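Local coordinates for protein cellulase (Clostridium cellulovorans, PDB 6UI3) that probably hydrolyses beta-1,4-glucan chains such as cellulose through its family 5 glycoside hydrolase domain, an endoglucanase of broad substrate specificity, at residues Ala86-Glu89 against Thr90-Tyr94. Sequence-based numbering, arbitrary orientation.
Sequences ARVE and TVVNY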
loop_
_atom_site.group_PDB
_atom_site.type_symbol
_atom_site.label_atom_id
_atom_site.label_comp_id
_atom_site.label_asym_id
_atom_site.label_seq_id
_atom_site.Cartn_x
_atom_site.Cartn_y
_atom_site.Cartn_z
ATOM N N ALA A 86 -16.146 -11.996 1.006
ATOM C CA ALA A 86 -16.934 -11.424 2.094
ATOM C C ALA A 86 -16.052 -11.034 3.271
ATOM O O ALA A 86 -16.309 -10.025 3.930
ATOM C CB ALA A 86 -18.025 -12.406 2.531
ATOM N N ARG A 87 -15.016 -11.822 3.563
ATOM C CA ARG A 87 -14.112 -11.451 4.648
ATOM C C ARG A 87 -13.362 -10.167 4.318
ATOM O O ARG A 87 -13.223 -9.280 5.165
ATOM C CB ARG A 87 -13.135 -12.588 4.955
ATOM C CG ARG A 87 -12.160 -12.285 6.088
ATOM C CD ARG A 87 -12.874 -11.989 7.406
ATOM N NE ARG A 87 -11.928 -11.511 8.405
ATOM C CZ ARG A 87 -12.240 -10.734 9.436
ATOM N NH1 ARG A 87 -13.495 -10.358 9.664
ATOM N NH2 ARG A 87 -11.263 -10.312 10.234
ATOM N N VAL A 88 -12.851 -10.054 3.095
ATOM C CA VAL A 88 -12.181 -8.824 2.682
ATOM C C VAL A 88 -13.130 -7.642 2.847
ATOM O O VAL A 88 -12.754 -6.593 3.379
ATOM C CB VAL A 88 -11.647 -8.952 1.241
ATOM C CG1 VAL A 88 -11.094 -7.628 0.776
ATOM C CG2 VAL A 88 -10.588 -10.050 1.143
ATOM N N GLU A 89 -14.382 -7.807 2.402
ATOM C CA GLU A 89 -15.379 -6.750 2.540
ATOM C C GLU A 89 -15.631 -6.385 4.005
ATOM O O GLU A 89 -15.776 -5.206 4.337
ATOM C CB GLU A 89 -16.666 -7.207 1.858
ATOM C CG GLU A 89 -17.810 -6.220 1.964
ATOM C CD GLU A 89 -19.040 -6.642 1.179
ATOM O OE1 GLU A 89 -19.229 -7.855 0.971
ATOM O OE2 GLU A 89 -19.820 -5.751 0.775
ATOM N N THR A 90 -15.693 -7.382 4.891
ATOM C CA THR A 90 -15.883 -7.107 6.315
ATOM C C THR A 90 -14.753 -6.244 6.859
ATOM O O THR A 90 -14.995 -5.288 7.610
ATOM C CB THR A 90 -16.000 -8.430 7.081
ATOM O OG1 THR A 90 -17.146 -9.153 6.605
ATOM C CG2 THR A 90 -16.125 -8.201 8.575
ATOM N N VAL A 91 -13.512 -6.566 6.487
ATOM C CA VAL A 91 -12.363 -5.784 6.951
ATOM C C VAL A 91 -12.362 -4.384 6.342
ATOM O O VAL A 91 -12.097 -3.400 7.045
ATOM C CB VAL A 91 -11.060 -6.561 6.693
ATOM C CG1 VAL A 91 -9.854 -5.715 7.062
ATOM C CG2 VAL A 91 -11.048 -7.870 7.463
ATOM N N VAL A 92 -12.683 -4.258 5.049
ATOM C CA VAL A 92 -12.861 -2.938 4.442
ATOM C C VAL A 92 -13.813 -2.110 5.292
ATOM O O VAL A 92 -13.566 -0.930 5.574
ATOM C CB VAL A 92 -13.365 -3.063 2.993
ATOM C CG1 VAL A 92 -13.913 -1.740 2.462
ATOM C CG2 VAL A 92 -12.238 -3.555 2.089
ATOM N N ASN A 93 -14.924 -2.724 5.705
ATOM C CA ASN A 93 -15.934 -1.997 6.460
ATOM C C ASN A 93 -15.510 -1.658 7.880
ATOM O O ASN A 93 -16.078 -0.728 8.454
ATOM C CB ASN A 93 -17.256 -2.742 6.374
ATOM C CG ASN A 93 -17.974 -2.450 5.077
ATOM O OD1 ASN A 93 -18.201 -1.292 4.745
ATOM N ND2 ASN A 93 -18.335 -3.476 4.347
ATOM N N TYR A 94 -14.528 -2.351 8.462
ATOM C CA TYR A 94 -13.984 -1.876 9.730
ATOM C C TYR A 94 -13.400 -0.476 9.562
ATOM O O TYR A 94 -13.492 0.365 10.465
ATOM C CB TYR A 94 -12.884 -2.801 10.248
ATOM C CG TYR A 94 -13.270 -4.224 10.610
ATOM C CD1 TYR A 94 -14.575 -4.578 10.922
ATOM C CD2 TYR A 94 -12.295 -5.220 10.657
ATOM C CE1 TYR A 94 -14.899 -5.901 11.259
ATOM C CE2 TYR A 94 -12.607 -6.530 10.986
ATOM C CZ TYR A 94 -13.904 -6.864 11.279
ATOM O OH TYR A 94 -14.227 -8.169 11.610
#
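R87 reaches along helix 82-96 to Y94, two turns on. The helix links strands 62-65 and 101-105 in a beta-alpha-beta unit of the TIM barrel. The R87 chain leaves with CG anti to the backbone N and bends at chi2 (60°), which lays the guanidinium over V91. V91 CG2 sits over the centre of one guanidinium face, 3.7 Å from R87 CZ. At the guanidinium edge, R87 NH1 gives an N-H to Y94 OH at 3.0 Å. This bond is fairly straight and lies near the guanidinium plane. The Y94 ring is steeply turned, 68° from that plane, so the two groups do not stack. T90 CG2 approaches R87 NH1 obliquely at 3.6 Å. E39 forms a salt bridge with R87 NE, and T47 O accepts from R87 NH2, so all three guanidinium nitrogens have a partner, which limits rotation of the group.

The side chains of E89 and N93 run alongside each other in the same direction. Their carboxylate and amide planes are 30° apart, and E89 CG is 3.7 Å from N93 ND2. Y141 OH hydrogen-bonds to E89 OE2 and N93 ND2; H137 NE2 hydrogen-bonds to E89 OE1 and Y5 OH to N93 OD1. V92 faces the barrel, touching A102 and V104 of strand 101-105. A86 O accepts two bonds, from T90 N and T90 OG1, each 2.9 Å long, which arrive from opposite faces of its carbonyl plane.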